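Local coordinates for adenosylmethionine-8-amino-7-oxononanoate aminotransferase (Methanocaldococcus jannaschii, PDB 6ZHK), which probably transfers the amino group of S-adenosylmethionine to 7-keto-8-aminopelargonic acid in biotin biosynthesis, using pyridoxal 5'-phosphate as cofactor, at residues A185-Y189 against I244-Y250; G144-S150 against E226-I232. All coordinates share one frame; numbering follows the deposited sequence.

Contact 1: residues A185-Y189 against I244-Y250; sequences ANPPY and IPYPDGY
The ring of P188 lodges between two tyrosines, Y250 and Y246. Its CB sits over the face of Y250, 3.6 Å from the ring centroid and 12° off the normal, a CH-pi contact. Y250 comes under the proline because its CG is anti to the backbone N (chi1 -179°), while its ring also rests on L214 and M217 of helix 211-224. P188 CG meets the Y246 ring obliquely, 3.3 Å from CE2. P188 O is buried without a polar partner; P247 CD lies 3.5 Å from it. A water lies 3.0 Å from N186 O and 2.9 Å from Y250 OH, linking the two from the edge of the Y250 ring, in its plane. The CD2-CE2 bond of Y189 meets I244 obliquely: CD2 is 3.4 Å from I244 CG2, and CE2 equally near I244 CD1. Y189 OH is held by E153. P247 to Y250 form a type II turn, closed by Y250 N to P247 O, with G249 at positive phi as N-cap of helix 250-261. The contact thus ties the exit of strand 183-185 to the start of a helix in the fold-type-I domain of class-III aminotransferases.

Contact 2: residues G144-S150 against E226-I232; sequences GRTKFIS and EEVFCVI
K147 and I149 pair in parallel with V228 and V231, joining neighbouring strands of the seven-stranded mixed sheet of fold-type-I PLP enzymes. K147 N donates to E227 O (3.0 Å), and K147 O receives F229 N (2.8 Å). I149 N binds C230 O and I149 O takes I232 N. On the face toward helix 211-224, I149 CB packs on V231 CG2 (3.7 Å) and its CG1 on V228 CG2, I149 and V228 crossing at about a right angle. R145, just before the strand, reaches across the backbone of 226-228. Its CB lies 3.8 Å from V228 O and its CG 3.7 Å from E226 O; the bend at chi2 (-113°) carries the chain beside V228 O, where the closeness of CD is doubtful and NE stands 3.7 Å away. At the tip, E226 CA lies over one face of the guanidinium, V228 O lies at its edge, in the guanidinium plane, 3.0 Å from NH1, a bond less certain for that crowding, and NH2 forms salt bridges with D142 and D262. A leucine here would remove the charged tip and would probably leave D142 and D262 without their common cationic mate. Where the second strand turns its corner, F229 packs on helix 122-140 and on L178 of the second subunit, its ring edge set against R145 O and T146 O, with CE2 3.4 Å from the latter.

How the contacts relate
The two contacts lie in the same large domain, their centres about 20 Å apart, and their segments alternate along the chain: 144-150, 185-189, 226-232, 244-250. They meet directly where A185 N approaches S150 O at 2.9 Å, a probable hydrogen bond joining strand 183-185 to strand 147-151. Strand 228-234 lies beyond 147-151, so the chain passes over that middle strand through helix 211-224, a beta-alpha-beta crossover whose helix packs on both contacts. Y246 OH, bonded to E234 N, ties contact 1 to the far end of the same strand. The side chains of I232 and Y246 are about 5 and 8 Å from that of D268, predicted to bind pyridoxal 5'-phosphate, so a residue of each contact comes near the probable cofactor site.

Contact 1: residues A185-Y189 against I244-Y250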
# COMPACT_ATOMS: atom_id res chain seq x y z
N ALA A 185 14.12 19.00 -12.59
CA ALA A 185 15.45 19.56 -12.68
C ALA A 185 16.48 18.45 -12.92
O ALA A 185 16.21 17.25 -12.73
CB ALA A 185 15.75 20.31 -11.44
N ASN A 186 17.71 18.86 -13.29
CA ASN A 186 18.75 17.86 -13.47
C ASN A 186 19.15 17.32 -12.11
O ASN A 186 19.06 18.02 -11.11
CB ASN A 186 19.99 18.40 -14.19
CG ASN A 186 19.69 18.70 -15.64
OD1 ASN A 186 19.10 17.88 -16.34
ND2 ASN A 186 20.08 19.90 -16.06
N PRO A 187 19.59 16.04 -12.08
CA PRO A 187 19.93 15.39 -10.81
C PRO A 187 20.78 16.34 -9.97
O PRO A 187 21.73 16.93 -10.46
CB PRO A 187 20.74 14.17 -11.27
CG PRO A 187 20.15 13.84 -12.62
CD PRO A 187 19.86 15.20 -13.25
N PRO A 188 20.45 16.49 -8.67
CA PRO A 188 21.10 17.48 -7.81
C PRO A 188 22.63 17.40 -7.77
O PRO A 188 23.27 18.40 -7.43
CB PRO A 188 20.58 17.16 -6.41
CG PRO A 188 19.27 16.40 -6.62
CD PRO A 188 19.40 15.72 -7.97
N TYR A 189 23.19 16.21 -8.02
CA TYR A 189 24.65 16.09 -8.06
C TYR A 189 25.15 16.79 -9.33
O TYR A 189 26.32 16.51 -9.63
CB TYR A 189 25.12 14.62 -8.02
CG TYR A 189 24.59 13.75 -9.14
CD1 TYR A 189 25.26 13.63 -10.35
CD2 TYR A 189 23.42 13.01 -8.98
CE1 TYR A 189 24.77 12.82 -11.36
CE2 TYR A 189 22.91 12.20 -9.99
CZ TYR A 189 23.60 12.11 -11.18
OH TYR A 189 23.10 11.36 -12.20
N ILE A 244 23.16 8.16 -4.60
CA ILE A 244 23.93 9.37 -4.82
C ILE A 244 23.49 10.45 -3.83
O ILE A 244 22.33 10.83 -3.80
CB ILE A 244 23.72 9.85 -6.26
CG1 ILE A 244 23.84 8.70 -7.27
CG2 ILE A 244 24.70 10.98 -6.55
CD1 ILE A 244 23.39 9.05 -8.68
N PRO A 245 24.40 11.02 -3.01
CA PRO A 245 24.00 12.06 -2.07
C PRO A 245 23.62 13.29 -2.88
O PRO A 245 24.19 13.59 -3.94
CB PRO A 245 25.27 12.38 -1.24
CG PRO A 245 26.40 11.76 -2.03
CD PRO A 245 25.83 10.69 -2.96
N TYR A 246 22.68 14.06 -2.33
CA TYR A 246 22.50 15.44 -2.73
C TYR A 246 23.67 16.20 -2.10
O TYR A 246 24.01 15.90 -0.96
CB TYR A 246 21.28 16.00 -2.02
CG TYR A 246 19.96 15.57 -2.60
CD1 TYR A 246 19.56 14.24 -2.53
CD2 TYR A 246 19.09 16.47 -3.17
CE1 TYR A 246 18.36 13.83 -3.05
CE2 TYR A 246 17.85 16.08 -3.66
CZ TYR A 246 17.51 14.74 -3.64
OH TYR A 246 16.33 14.27 -4.15
N PRO A 247 24.29 17.19 -2.77
CA PRO A 247 25.35 17.97 -2.11
C PRO A 247 24.85 18.64 -0.83
O PRO A 247 23.68 18.99 -0.73
CB PRO A 247 25.67 19.06 -3.15
CG PRO A 247 25.25 18.48 -4.46
CD PRO A 247 24.04 17.62 -4.14
N ASP A 248 25.76 18.89 0.12
CA ASP A 248 25.41 19.64 1.32
C ASP A 248 24.88 21.00 0.89
O ASP A 248 25.37 21.57 -0.10
CB ASP A 248 26.57 19.73 2.34
CG ASP A 248 26.81 18.43 3.11
OD1 ASP A 248 25.90 17.54 3.07
OD2 ASP A 248 27.87 18.31 3.76
N GLY A 249 23.79 21.48 1.55
CA GLY A 249 23.20 22.77 1.22
C GLY A 249 22.13 22.71 0.12
O GLY A 249 21.41 23.67 -0.09
N TYR A 250 22.00 21.56 -0.57
CA TYR A 250 21.07 21.53 -1.69
C TYR A 250 19.62 21.58 -1.18
O TYR A 250 18.84 22.44 -1.61
CB TYR A 250 21.34 20.37 -2.64
CG TYR A 250 20.40 20.35 -3.82
CD1 TYR A 250 19.18 19.67 -3.75
CD2 TYR A 250 20.77 20.90 -5.04
CE1 TYR A 250 18.33 19.59 -4.84
CE2 TYR A 250 19.93 20.82 -6.15
CZ TYR A 250 18.72 20.15 -6.05
OH TYR A 250 17.86 20.08 -7.11
O HOH W 1 18.97 20.64 -9.74

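Contact 2: residues G144-S150 against E226-I232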
# COMPACT_ATOMS: atom_id res chain seq x y z
N GLY A 144 -5.06 26.71 -10.68
CA GLY A 144 -4.10 26.27 -11.66
C GLY A 144 -2.81 25.68 -11.08
O GLY A 144 -1.86 25.49 -11.81
N ARG A 145 -2.80 25.29 -9.80
CA ARG A 145 -1.59 24.64 -9.28
C ARG A 145 -1.69 23.12 -9.44
O ARG A 145 -2.06 22.42 -8.48
CB ARG A 145 -1.45 24.92 -7.78
CG ARG A 145 -1.37 26.39 -7.41
CD ARG A 145 0.03 26.49 -6.91
NE ARG A 145 0.02 27.61 -6.03
CZ ARG A 145 1.02 28.00 -5.27
NH1 ARG A 145 2.13 27.27 -5.18
NH2 ARG A 145 0.80 29.06 -4.53
N THR A 146 -1.35 22.66 -10.64
CA THR A 146 -1.63 21.31 -11.10
C THR A 146 -0.34 20.58 -11.45
O THR A 146 -0.36 19.38 -11.70
CB THR A 146 -2.56 21.31 -12.32
OG1 THR A 146 -1.88 22.01 -13.34
CG2 THR A 146 -3.86 22.04 -12.07
N LYS A 147 0.80 21.27 -11.37
CA LYS A 147 2.07 20.68 -11.76
C LYS A 147 2.95 20.55 -10.53
O LYS A 147 2.59 20.95 -9.43
CB LYS A 147 2.73 21.48 -12.90
CG LYS A 147 2.02 21.32 -14.26
CD LYS A 147 2.75 21.98 -15.41
CE LYS A 147 2.36 21.47 -16.79
NZ LYS A 147 0.89 21.54 -17.00
N PHE A 148 4.06 19.85 -10.71
CA PHE A 148 4.98 19.66 -9.61
C PHE A 148 6.39 19.87 -10.13
O PHE A 148 6.60 19.89 -11.34
CB PHE A 148 4.85 18.26 -9.05
CG PHE A 148 5.25 17.25 -10.06
CD1 PHE A 148 4.32 16.73 -10.95
CD2 PHE A 148 6.59 16.88 -10.19
CE1 PHE A 148 4.72 15.86 -11.94
CE2 PHE A 148 6.99 15.99 -11.17
CZ PHE A 148 6.03 15.48 -12.04
N ILE A 149 7.32 20.01 -9.21
CA ILE A 149 8.73 20.02 -9.55
C ILE A 149 9.41 18.89 -8.79
O ILE A 149 9.23 18.72 -7.56
CB ILE A 149 9.36 21.37 -9.11
CG1 ILE A 149 8.88 22.51 -10.02
CG2 ILE A 149 10.87 21.21 -9.22
CD1 ILE A 149 9.26 23.91 -9.52
N SER A 150 10.26 18.16 -9.49
CA SER A 150 11.07 17.15 -8.84
C SER A 150 12.41 17.09 -9.59
O SER A 150 12.80 18.09 -10.22
CB SER A 150 10.30 15.87 -8.89
OG SER A 150 10.99 14.86 -8.18
N GLU A 226 3.60 29.54 -9.35
CA GLU A 226 2.17 29.77 -9.22
C GLU A 226 1.42 28.66 -9.96
O GLU A 226 0.20 28.64 -9.92
CB GLU A 226 1.76 31.17 -9.73
CG GLU A 226 2.34 32.28 -8.83
CD GLU A 226 2.00 33.73 -9.14
OE1 GLU A 226 0.87 34.02 -9.54
OE2 GLU A 226 2.88 34.59 -8.99
N GLU A 227 2.13 27.76 -10.62
CA GLU A 227 1.45 26.66 -11.31
C GLU A 227 1.77 25.31 -10.68
O GLU A 227 1.41 24.25 -11.24
CB GLU A 227 1.75 26.62 -12.81
CG GLU A 227 3.14 26.17 -13.19
CD GLU A 227 3.52 26.46 -14.65
OE1 GLU A 227 3.15 25.66 -15.52
OE2 GLU A 227 4.20 27.50 -14.93
N VAL A 228 2.40 25.31 -9.51
CA VAL A 228 2.96 24.07 -8.96
C VAL A 228 2.37 23.83 -7.56
O VAL A 228 2.25 24.80 -6.81
CB VAL A 228 4.50 24.22 -8.97
CG1 VAL A 228 5.21 23.51 -7.83
CG2 VAL A 228 5.08 23.80 -10.33
N PHE A 229 1.95 22.59 -7.25
CA PHE A 229 1.43 22.28 -5.91
C PHE A 229 2.47 21.67 -4.96
O PHE A 229 2.22 21.62 -3.74
CB PHE A 229 0.16 21.43 -5.97
CG PHE A 229 0.37 20.08 -6.60
CD1 PHE A 229 0.86 19.04 -5.81
CD2 PHE A 229 0.20 19.87 -7.96
CE1 PHE A 229 1.07 17.77 -6.36
CE2 PHE A 229 0.37 18.60 -8.50
CZ PHE A 229 0.80 17.54 -7.71
N CYS A 230 3.61 21.24 -5.50
CA CYS A 230 4.70 20.85 -4.61
C CYS A 230 6.04 20.75 -5.34
O CYS A 230 6.08 20.78 -6.57
CB CYS A 230 4.38 19.49 -3.99
SG CYS A 230 4.55 18.12 -5.18
N VAL A 231 7.13 20.76 -4.55
CA VAL A 231 8.46 20.30 -4.90
C VAL A 231 8.68 19.06 -4.02
O VAL A 231 8.30 19.09 -2.86
CB VAL A 231 9.53 21.37 -4.62
CG1 VAL A 231 10.92 20.71 -4.64
CG2 VAL A 231 9.42 22.54 -5.61
N ILE A 232 9.12 17.95 -4.58
CA ILE A 232 9.33 16.73 -3.80
C ILE A 232 10.73 16.23 -4.13
O ILE A 232 11.14 16.28 -5.32
CB ILE A 232 8.24 15.67 -4.04
CG1 ILE A 232 8.58 14.42 -3.21
CG2 ILE A 232 8.15 15.35 -5.51
CD1 ILE A 232 7.47 13.32 -3.26